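Local structure of UPF0147 protein MMP1188 (Methanococcus maripaludis S2, 2QZG) at residues C[21-26]-C[41-46]; C[60-65]-C[84-89]. The protein is of unknown function but belongs to the archaeal UPF0147 family and is a small all-helical protein, here in a two-chain assembly. One frame throughout, in Å; residues are numbered along the deposited sequence.

Contact 1: C[21-26]-C[41-46]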
loop_
_atom_site.group_PDB
_atom_site.type_symbol
_atom_site.label_atom_id
_atom_site.label_comp_id
_atom_site.label_asym_id
_atom_site.label_seq_id
_atom_site.Cartn_x
_atom_site.Cartn_y
_atom_site.Cartn_z
ATOM N N SER C 21 -6.364 9.780 -4.293
ATOM C CA SER C 21 -7.498 8.994 -4.730
ATOM C C SER C 21 -7.927 7.964 -3.668
ATOM O O SER C 21 -9.118 7.805 -3.387
ATOM C CB SER C 21 -7.139 8.303 -6.042
ATOM O OG SER C 21 -7.734 7.024 -6.115
HETATM N N MSE C 22 -6.960 7.267 -3.076
HETATM C CA MSE C 22 -7.280 6.296 -2.032
HETATM C C MSE C 22 -7.880 6.975 -0.808
HETATM O O MSE C 22 -8.844 6.479 -0.228
HETATM C CB MSE C 22 -6.057 5.472 -1.652
HETATM C CG MSE C 22 -5.803 4.316 -2.556
HETATM SE SE MSE C 22 -4.080 3.521 -2.051
HETATM C CE MSE C 22 -2.958 4.832 -2.875
ATOM N N LEU C 23 -7.317 8.123 -0.435
ATOM C CA LEU C 23 -7.872 8.945 0.639
ATOM C C LEU C 23 -9.293 9.416 0.335
ATOM O O LEU C 23 -10.162 9.399 1.207
ATOM C CB LEU C 23 -6.945 10.129 0.940
ATOM C CG LEU C 23 -5.692 9.801 1.765
ATOM C CD1 LEU C 23 -4.698 10.962 1.722
ATOM C CD2 LEU C 23 -6.071 9.470 3.191
ATOM N N GLU C 24 -9.537 9.829 -0.901
ATOM C CA GLU C 24 -10.874 10.288 -1.307
ATOM C C GLU C 24 -11.927 9.192 -1.194
ATOM O O GLU C 24 -13.101 9.478 -0.934
ATOM C CB GLU C 24 -10.842 10.890 -2.713
ATOM C CG GLU C 24 -12.091 11.702 -3.123
ATOM C CD GLU C 24 -12.503 12.780 -2.110
ATOM O OE1 GLU C 24 -11.614 13.483 -1.562
ATOM O OE2 GLU C 24 -13.722 12.922 -1.856
ATOM N N GLU C 25 -11.497 7.946 -1.372
ATOM C CA GLU C 25 -12.362 6.777 -1.243
ATOM C C GLU C 25 -12.967 6.691 0.166
ATOM O O GLU C 25 -14.180 6.528 0.320
ATOM C CB GLU C 25 -11.587 5.501 -1.604
ATOM C CG GLU C 25 -12.453 4.260 -1.867
ATOM C CD GLU C 25 -11.648 3.087 -2.441
ATOM O OE1 GLU C 25 -10.403 3.179 -2.498
ATOM O OE2 GLU C 25 -12.262 2.074 -2.841
ATOM N N ILE C 26 -12.122 6.823 1.186
ATOM C CA ILE C 26 -12.565 6.869 2.589
ATOM C C ILE C 26 -13.438 8.097 2.881
ATOM O O ILE C 26 -14.420 8.009 3.632
ATOM C CB ILE C 26 -11.362 6.938 3.533
ATOM C CG1 ILE C 26 -10.437 5.705 3.342
ATOM C CG2 ILE C 26 -11.825 7.128 4.978
ATOM C CD1 ILE C 26 -9.125 5.797 4.128
ATOM N N ASP C 41 -9.651 13.472 4.921
ATOM C CA ASP C 41 -9.654 14.675 4.094
ATOM C C ASP C 41 -8.542 15.618 4.534
ATOM O O ASP C 41 -7.838 16.212 3.707
ATOM C CB ASP C 41 -11.020 15.340 4.105
ATOM C CG ASP C 41 -11.335 15.974 2.780
ATOM O OD1 ASP C 41 -10.834 15.442 1.759
ATOM O OD2 ASP C 41 -12.042 17.006 2.747
ATOM N N ASN C 42 -8.346 15.685 5.844
ATOM C CA ASN C 42 -7.246 16.436 6.431
ATOM C C ASN C 42 -5.887 15.965 5.922
ATOM O O ASN C 42 -5.008 16.774 5.577
ATOM C CB ASN C 42 -7.333 16.348 7.950
ATOM C CG ASN C 42 -8.549 17.083 8.504
ATOM O OD1 ASN C 42 -9.167 17.890 7.808
ATOM N ND2 ASN C 42 -8.893 16.805 9.753
ATOM N N ALA C 43 -5.726 14.647 5.860
ATOM C CA ALA C 43 -4.491 14.037 5.365
ATOM C C ALA C 43 -4.289 14.366 3.886
ATOM O O ALA C 43 -3.181 14.726 3.449
ATOM C CB ALA C 43 -4.547 12.536 5.567
ATOM N N LYS C 44 -5.374 14.264 3.122
ATOM C CA LYS C 44 -5.343 14.559 1.699
ATOM C C LYS C 44 -4.947 16.017 1.412
ATOM O O LYS C 44 -4.133 16.278 0.520
ATOM C CB LYS C 44 -6.693 14.198 1.072
ATOM C CG LYS C 44 -6.693 14.253 -0.440
ATOM C CD LYS C 44 -8.085 14.007 -1.016
ATOM C CE LYS C 44 -8.312 14.941 -2.183
ATOM N NZ LYS C 44 -9.646 14.832 -2.848
ATOM N N ASN C 45 -5.513 16.965 2.165
ATOM C CA ASN C 45 -5.147 18.365 1.995
ATOM C C ASN C 45 -3.736 18.685 2.487
ATOM O O ASN C 45 -3.101 19.579 1.962
ATOM C CB ASN C 45 -6.172 19.287 2.669
ATOM C CG ASN C 45 -7.530 19.222 2.005
ATOM O OD1 ASN C 45 -7.635 19.208 0.786
ATOM N ND2 ASN C 45 -8.577 19.188 2.809
ATOM N N ALA C 46 -3.273 17.968 3.506
ATOM C CA ALA C 46 -1.880 18.072 3.979
ATOM C C ALA C 46 -0.863 17.814 2.860
ATOM O O ALA C 46 0.187 18.453 2.814
ATOM C CB ALA C 46 -1.637 17.118 5.156
#
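L23 and K44 face each other where helices 12-27 and 34-46 pack side by side. The two helices follow each other in the chain and run antiparallel, so they form a helical hairpin, and this contact is the seam between its arms. The short axes come within 9.1 Å at 157°. L23 and K44 have the nearest CA atoms across the pair, 6.2 Å apart.

L23 points at the partner helix. Its CG lies anti to the carbonyl carbon, beside the backbone N. L23 CD1 rests on the backbone of the other helix, 3.6 Å from K44 N and close to K44 CA. Together with L23 CD2 it also reaches A43 CB, each methyl at 4.2 Å. The CB atoms of L23 and K44 also touch, so the root of the lysine packs as an apolar group. Further in, L65 of helix 54-68 touches both L23 and A43, which ties this seam to the core.

The polar half lies beside it. K44 leaves with CG anti to its backbone N, then bends at chi3. E24 also has CG anti to its N but bends at chi2, 51°. The two chains meet at a slant, tip to tip. K44 NZ gives a hydrogen bond of 2.7 Å to E24 OE1, part of a salt bridge. It reaches that oxygen from above the carboxylate plane, 39° out of it.

D41 OD1 stands 3.9 Å from E24 OE1, and E28 brings another carboxylate close to E24 OE2. The lysine thus sits in an acidic neighbourhood, which would be expected to favour its charged form. The like charges would tend to repel, and the ammonium probably offsets part of that repulsion at the partly exposed edge, beside the apolar L23 and A43 packing.

Contact 2: C[60-65]-C[84-89]; sequences TAIQYL and GIVSEL
I62, L65 and L89 share one first torsion: chi1 is near -70° in I62 and L65 and -81° in L89. CG1 of I62 and CG of L65 and L89 stand anti to the carbonyl carbon, and chi2 then extends each chain. These groups fill the seam between helices 54-68 and 76-90, an antiparallel helical hairpin in a four-helix protein. The short axes approach to 9.9 Å at 156°, and the nearest CA atoms are those of I62 and V86.

The contact is apolar throughout. I62 and L89 run alongside each other, pointing opposite ways. I62 CG1 lies 3.6 Å from L89 CB, and I62 CD1 continues over the same leucine. L89 CD1 sits between A61 CB, at 3.9 Å, and I62 CG1. L89 therefore lies between the small alanine and the long isoleucine branch.

One turn further along helix 54-68, L65 points at the partner helix. V86 has CG1 anti to its backbone N, which leaves CG2 beside that N. V86 CG2 packs alongside L65, 4.0 Å from both L65 CB and L65 CD1. I85 comes from another direction and stands nearly perpendicular to L65. The two isoleucines serve differently: I62 uses its CG1 branch on L89, while I85 offers its CG2 methyl.

Other helices pack against this seam. A61 and L65 touch A43 of helix 34-46, and I85 touches M22 and I26 of helix 12-27. Farther round helix 76-90, S87 packs on T91 of the second subunit and E88 on W83 of that subunit. At the heart of the seam, L65 CD1 lies 3.8 Å from I85 CG2 and 4.2 Å from L89 CD1.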
loop_
_atom_site.group_PDB
_atom_site.type_symbol
_atom_site.label_atom_id
_atom_site.label_comp_id
_atom_site.label_asym_id
_atom_site.label_seq_id
_atom_site.Cartn_x
_atom_site.Cartn_y
_atom_site.Cartn_z
ATOM N N THR C 60 2.950 14.806 7.825
ATOM C CA THR C 60 1.753 15.480 8.333
ATOM C C THR C 60 0.508 14.649 7.993
ATOM O O THR C 60 -0.372 14.476 8.842
ATOM C CB THR C 60 1.625 16.878 7.737
ATOM O OG1 THR C 60 2.850 17.591 7.976
ATOM C CG2 THR C 60 0.432 17.657 8.351
ATOM N N ALA C 61 0.446 14.150 6.758
ATOM C CA ALA C 61 -0.656 13.293 6.331
ATOM C C ALA C 61 -0.666 11.981 7.121
ATOM O O ALA C 61 -1.727 11.520 7.556
ATOM C CB ALA C 61 -0.556 13.027 4.865
ATOM N N ILE C 62 0.517 11.394 7.321
ATOM C CA ILE C 62 0.636 10.178 8.115
ATOM C C ILE C 62 0.139 10.447 9.519
ATOM O O ILE C 62 -0.571 9.621 10.083
ATOM C CB ILE C 62 2.084 9.631 8.161
ATOM C CG1 ILE C 62 2.475 9.048 6.800
ATOM C CG2 ILE C 62 2.236 8.599 9.264
ATOM C CD1 ILE C 62 3.987 8.778 6.655
ATOM N N GLN C 63 0.517 11.605 10.063
ATOM C CA GLN C 63 0.169 11.983 11.430
ATOM C C GLN C 63 -1.336 12.036 11.632
ATOM O O GLN C 63 -1.839 11.491 12.607
ATOM C CB GLN C 63 0.793 13.328 11.806
ATOM C CG GLN C 63 0.761 13.631 13.283
ATOM C CD GLN C 63 2.022 13.186 13.998
ATOM O OE1 GLN C 63 3.078 13.826 13.876
ATOM N NE2 GLN C 63 1.920 12.106 14.778
ATOM N N TYR C 64 -2.049 12.692 10.717
ATOM C CA TYR C 64 -3.524 12.705 10.744
ATOM C C TYR C 64 -4.110 11.299 10.830
ATOM O O TYR C 64 -5.023 11.047 11.597
ATOM C CB TYR C 64 -4.107 13.412 9.513
ATOM C CG TYR C 64 -4.157 14.918 9.627
ATOM C CD1 TYR C 64 -4.994 15.544 10.562
ATOM C CD2 TYR C 64 -3.368 15.725 8.806
ATOM C CE1 TYR C 64 -5.042 16.949 10.671
ATOM C CE2 TYR C 64 -3.406 17.130 8.911
ATOM C CZ TYR C 64 -4.243 17.729 9.843
ATOM O OH TYR C 64 -4.280 19.110 9.944
ATOM N N LEU C 65 -3.558 10.390 10.037
ATOM C CA LEU C 65 -4.059 9.023 9.951
ATOM C C LEU C 65 -3.670 8.196 11.163
ATOM O O LEU C 65 -4.484 7.409 11.661
ATOM C CB LEU C 65 -3.574 8.363 8.650
ATOM C CG LEU C 65 -4.178 8.994 7.388
ATOM C CD1 LEU C 65 -3.499 8.435 6.141
ATOM C CD2 LEU C 65 -5.712 8.814 7.326
ATOM N N GLY C 84 -2.569 0.674 3.950
ATOM C CA GLY C 84 -2.052 0.829 2.601
ATOM C C GLY C 84 -1.623 2.240 2.213
ATOM O O GLY C 84 -0.575 2.393 1.596
ATOM N N ILE C 85 -2.436 3.252 2.546
ATOM C CA ILE C 85 -2.111 4.656 2.322
ATOM C C ILE C 85 -0.881 5.080 3.149
ATOM O O ILE C 85 0.007 5.749 2.630
ATOM C CB ILE C 85 -3.317 5.589 2.676
ATOM C CG1 ILE C 85 -4.525 5.307 1.773
ATOM C CG2 ILE C 85 -2.894 7.062 2.630
ATOM C CD1 ILE C 85 -5.878 5.793 2.356
ATOM N N VAL C 86 -0.823 4.699 4.427
ATOM C CA VAL C 86 0.346 5.050 5.266
ATOM C C VAL C 86 1.620 4.421 4.704
ATOM O O VAL C 86 2.644 5.097 4.572
ATOM C CB VAL C 86 0.133 4.661 6.750
ATOM C CG1 VAL C 86 1.465 4.722 7.568
ATOM C CG2 VAL C 86 -0.933 5.578 7.373
ATOM N N SER C 87 1.539 3.132 4.360
ATOM C CA SER C 87 2.664 2.399 3.761
ATOM C C SER C 87 3.214 3.125 2.536
ATOM O O SER C 87 4.411 3.264 2.372
ATOM C CB SER C 87 2.209 1.004 3.354
ATOM O OG SER C 87 1.781 0.315 4.502
ATOM N N GLU C 88 2.311 3.538 1.664
ATOM C CA GLU C 88 2.682 4.276 0.465
ATOM C C GLU C 88 3.239 5.661 0.773
ATOM O O GLU C 88 4.253 6.045 0.188
ATOM C CB GLU C 88 1.502 4.370 -0.472
ATOM C CG GLU C 88 1.067 3.029 -1.055
ATOM C CD GLU C 88 -0.259 3.160 -1.784
ATOM O OE1 GLU C 88 -0.675 4.302 -1.995
ATOM O OE2 GLU C 88 -0.883 2.145 -2.156
ATOM N N LEU C 89 2.610 6.386 1.703
ATOM C CA LEU C 89 3.130 7.698 2.161
ATOM C C LEU C 89 4.559 7.611 2.671
ATOM O O LEU C 89 5.357 8.525 2.465
ATOM C CB LEU C 89 2.224 8.318 3.238
ATOM C CG LEU C 89 0.983 9.034 2.708
ATOM C CD1 LEU C 89 -0.089 9.256 3.798
ATOM C CD2 LEU C 89 1.367 10.377 2.066
#

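How the contacts relate
Contact 1 joins the first two helices and contact 2 the last two, so the pair forms two antiparallel hairpins in series along the chain. The contacts share no helix. Their centres lie 10 Å apart. Contact 2 is the more buried and uses hydrocarbon groups alone. Contact 1 is partly buried and adds a charged edge to its small apolar patch. The hairpins pack on each other directly. The consecutive helices 34-46 and 54-68, one from each hairpin, touch where A43 O approaches A61 CB and where N42 lies against Y64. I26 CD1 meets I85 CD1 at 3.7 Å. Only the second contact includes residues that touch the second subunit.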